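Local atomic coordinates of glyoxalase family protein (Enterococcus faecalis, PDB entry 2P25), a protein that belongs to the glyoxalase/bleomycin resistance protein/dioxygenase superfamily and pairs two four-stranded mixed sheets in each chain. Residues K20-E25 and F115-L120. Sequence-based numbering, arbitrary orientation.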
ATOM      1  N   LYS A  20      -7.571  12.555  10.911  1.00 17.00           N
ATOM      2  CA  LYS A  20      -8.459  11.997  11.953  1.00 18.24           C
ATOM      3  C   LYS A  20      -9.914  11.930  11.467  1.00 18.56           C
ATOM      4  O   LYS A  20     -10.597  10.922  11.672  1.00 18.65           O
ATOM      5  CB  LYS A  20      -8.375  12.813  13.263  1.00 18.66           C
ATOM      6  CG  LYS A  20      -7.029  12.751  13.985  1.00 20.86           C
ATOM      7  CD  LYS A  20      -6.735  11.346  14.475  1.00 26.83           C
ATOM      8  CE  LYS A  20      -5.726  11.325  15.641  1.00 28.85           C
ATOM      9  NZ  LYS A  20      -6.329  11.702  16.958  1.00 29.29           N
ATOM     10  N   ASN A  21     -10.382  12.993  10.808  1.00 18.75           N
ATOM     11  CA  ASN A  21     -11.774  13.038  10.351  1.00 20.14           C
ATOM     12  C   ASN A  21     -12.041  11.888   9.375  1.00 19.69           C
ATOM     13  O   ASN A  21     -13.054  11.190   9.478  1.00 20.97           O
ATOM     14  CB  ASN A  21     -12.034  14.402   9.719  1.00 21.36           C
ATOM     15  CG  ASN A  21     -13.460  14.586   9.262  1.00 26.18           C
ATOM     16  OD1 ASN A  21     -14.405  14.603  10.068  1.00 31.21           O
ATOM     17  ND2 ASN A  21     -13.629  14.758   7.955  1.00 32.14           N
ATOM     18  N   PHE A  22     -11.102  11.649   8.471  1.00 18.49           N
ATOM     19  CA  PHE A  22     -11.304  10.654   7.416  1.00 18.56           C
ATOM     20  C   PHE A  22     -11.035   9.228   7.900  1.00 18.69           C
ATOM     21  O   PHE A  22     -11.920   8.367   7.855  1.00 19.41           O
ATOM     22  CB  PHE A  22     -10.422  10.998   6.208  1.00 18.79           C
ATOM     23  CG  PHE A  22     -10.656  10.115   5.006  1.00 17.99           C
ATOM     24  CD1 PHE A  22     -11.617  10.471   4.029  1.00 18.63           C
ATOM     25  CD2 PHE A  22      -9.898   8.959   4.823  1.00 17.57           C
ATOM     26  CE1 PHE A  22     -11.812   9.651   2.882  1.00 18.59           C
ATOM     27  CE2 PHE A  22     -10.065   8.131   3.683  1.00 17.79           C
ATOM     28  CZ  PHE A  22     -11.059   8.467   2.721  1.00 18.91           C
ATOM     29  N   TYR A  23      -9.816   8.956   8.347  1.00 18.44           N
ATOM     30  CA  TYR A  23      -9.451   7.577   8.686  1.00 18.10           C
ATOM     31  C   TYR A  23     -10.038   7.054   9.992  1.00 19.49           C
ATOM     32  O   TYR A  23     -10.431   5.904  10.084  1.00 20.81           O
ATOM     33  CB  TYR A  23      -7.932   7.400   8.677  1.00 18.38           C
ATOM     34  CG  TYR A  23      -7.356   7.437   7.290  1.00 17.67           C
ATOM     35  CD1 TYR A  23      -7.402   6.317   6.477  1.00 18.19           C
ATOM     36  CD2 TYR A  23      -6.768   8.613   6.772  1.00 16.37           C
ATOM     37  CE1 TYR A  23      -6.882   6.332   5.194  1.00 17.63           C
ATOM     38  CE2 TYR A  23      -6.244   8.640   5.473  1.00 17.26           C
ATOM     39  CZ  TYR A  23      -6.293   7.493   4.700  1.00 18.49           C
ATOM     40  OH  TYR A  23      -5.781   7.455   3.422  1.00 17.16           O
ATOM     41  N   VAL A  24     -10.060   7.904  11.010  1.00 19.66           N
ATOM     42  CA  VAL A  24     -10.559   7.486  12.303  1.00 20.95           C
ATOM     43  C   VAL A  24     -12.075   7.637  12.357  1.00 21.67           C
ATOM     44  O   VAL A  24     -12.786   6.655  12.631  1.00 23.69           O
ATOM     45  CB  VAL A  24      -9.850   8.236  13.450  1.00 20.64           C
ATOM     46  CG1 VAL A  24     -10.463   7.851  14.830  1.00 22.00           C
ATOM     47  CG2 VAL A  24      -8.318   7.942  13.417  1.00 20.59           C
ATOM     48  N   GLU A  25     -12.585   8.843  12.116  1.00 22.31           N
ATOM     49  CA  GLU A  25     -14.015   9.085  12.324  1.00 24.58           C
ATOM     50  C   GLU A  25     -14.920   8.419  11.286  1.00 24.52           C
ATOM     51  O   GLU A  25     -15.960   7.847  11.639  1.00 25.81           O
ATOM     52  CB  GLU A  25     -14.321  10.593  12.496  1.00 24.16           C
ATOM     53  CG  GLU A  25     -13.645  11.239  13.736  1.00 27.98           C
ATOM     54  CD  GLU A  25     -14.042  10.579  15.065  1.00 31.69           C
ATOM     55  OE1 GLU A  25     -15.214  10.147  15.204  1.00 34.65           O
ATOM     56  OE2 GLU A  25     -13.181  10.492  15.974  1.00 33.16           O
ATOM     57  N   PHE A 115     -11.503   8.546  -2.550  1.00 17.18           N
ATOM     58  CA  PHE A 115     -10.173   9.153  -2.426  1.00 17.41           C
ATOM     59  C   PHE A 115     -10.038   9.743  -1.069  1.00 17.62           C
ATOM     60  O   PHE A 115     -10.998  10.274  -0.509  1.00 17.92           O
ATOM     61  CB  PHE A 115      -9.995  10.234  -3.505  1.00 18.07           C
ATOM     62  CG  PHE A 115     -10.119   9.680  -4.884  1.00 19.82           C
ATOM     63  CD1 PHE A 115      -9.000   9.182  -5.540  1.00 21.66           C
ATOM     64  CD2 PHE A 115     -11.380   9.587  -5.514  1.00 21.35           C
ATOM     65  CE1 PHE A 115      -9.130   8.599  -6.809  1.00 21.90           C
ATOM     66  CE2 PHE A 115     -11.506   9.004  -6.766  1.00 20.92           C
ATOM     67  CZ  PHE A 115     -10.391   8.516  -7.412  1.00 22.33           C
ATOM     68  N   ASP A 116      -8.828   9.622  -0.522  1.00 17.42           N
ATOM     69  CA  ASP A 116      -8.531  10.234   0.778  1.00 16.79           C
ATOM     70  C   ASP A 116      -8.362  11.757   0.612  1.00 16.27           C
ATOM     71  O   ASP A 116      -8.438  12.277  -0.512  1.00 17.30           O
ATOM     72  CB  ASP A 116      -7.399   9.457   1.507  1.00 15.63           C
ATOM     73  CG  ASP A 116      -5.987  10.065   1.307  1.00 17.11           C
ATOM     74  OD1 ASP A 116      -5.775  10.910   0.440  1.00 16.01           O
ATOM     75  OD2 ASP A 116      -5.087   9.651   2.077  1.00 17.27           O
ATOM     76  N   PRO A 117      -8.221  12.491   1.723  1.00 17.03           N
ATOM     77  CA  PRO A 117      -8.184  13.947   1.660  1.00 17.46           C
ATOM     78  C   PRO A 117      -7.071  14.500   0.770  1.00 17.09           C
ATOM     79  O   PRO A 117      -7.161  15.671   0.343  1.00 18.38           O
ATOM     80  CB  PRO A 117      -7.950  14.356   3.129  1.00 17.27           C
ATOM     81  CG  PRO A 117      -8.653  13.196   3.917  1.00 18.34           C
ATOM     82  CD  PRO A 117      -8.218  11.984   3.115  1.00 16.43           C
ATOM     83  N   ASP A 118      -6.006  13.716   0.578  1.00 16.30           N
ATOM     84  CA  ASP A 118      -4.879  14.089  -0.300  1.00 16.44           C
ATOM     85  C   ASP A 118      -4.937  13.394  -1.665  1.00 17.02           C
ATOM     86  O   ASP A 118      -3.956  13.396  -2.437  1.00 16.92           O
ATOM     87  CB  ASP A 118      -3.551  13.808   0.407  1.00 16.10           C
ATOM     88  CG  ASP A 118      -3.358  14.702   1.597  1.00 17.72           C
ATOM     89  OD1 ASP A 118      -3.438  15.945   1.442  1.00 19.04           O
ATOM     90  OD2 ASP A 118      -3.184  14.164   2.678  1.00 14.71           O
ATOM     91  N   GLY A 119      -6.094  12.831  -1.978  1.00 17.35           N
ATOM     92  CA  GLY A 119      -6.300  12.251  -3.317  1.00 18.51           C
ATOM     93  C   GLY A 119      -5.758  10.844  -3.515  1.00 18.48           C
ATOM     94  O   GLY A 119      -5.622  10.391  -4.666  1.00 18.81           O
ATOM     95  N   LEU A 120      -5.452  10.138  -2.420  1.00 17.34           N
ATOM     96  CA  LEU A 120      -5.016   8.744  -2.528  1.00 17.46           C
ATOM     97  C   LEU A 120      -6.193   7.902  -2.989  1.00 17.14           C
ATOM     98  O   LEU A 120      -7.240   7.926  -2.334  1.00 17.15           O
ATOM     99  CB  LEU A 120      -4.525   8.204  -1.179  1.00 17.51           C
ATOM    100  CG  LEU A 120      -4.064   6.729  -1.204  1.00 18.24           C
ATOM    101  CD1 LEU A 120      -2.919   6.445  -2.244  1.00 18.22           C
ATOM    102  CD2 LEU A 120      -3.646   6.316   0.196  1.00 20.07           C
TER
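The D116 carboxylate is gripped at both oxygens, and the grip that crosses the contact comes from Y23: its hydroxyl OH donates to OD2 at 2.7 Å. OD2 receives it on the anti lone pair, the one away from OD1, and lies near the plane of the tyrosine ring, off its edge. OD1 serves the loop's own backbone. D118 N reaches D116 OD1 at 2.8 Å, making an Asx turn, and L120 N comes to the same OD1 at 3.0 Å along a straighter path; the two N-H groups arrive from opposite faces of the carboxylate plane. With three donors on it, this buried carboxylate is fixed in rotation and would probably stay ionised. The backbone closes the type I turn from D116 to G119, where G119, at positive phi, takes a conformation that calls for glycine.

Beside this polar bridge, F22 lays its ring against the start of the turn. Its CG is anti to the backbone N (chi1 -174°), which carries the ring out from the helix to the loop. P117 CD and D116 CA both sit over one face, CH-pi contacts at 3.8 Å and 4.0 Å from the F22 ring centroid. P117 CG also packs on F22 CB, 3.6 Å away. F22 CD2 in turn lies over the centre of the Y23 ring, so the two aromatics brace each other as they reach the loop.

Helix 16-26, which here includes a wider pi-type turn, packs on one sheet through Y23 against I11 and L47. The loop joins strands 110-115 and 121-125 of the other sheet, where F22 and D116 both touch L122, and the contact thus ties together the two sheets of this vicinal oxygen chelate fold, built from beta-alpha-beta-beta-beta modules.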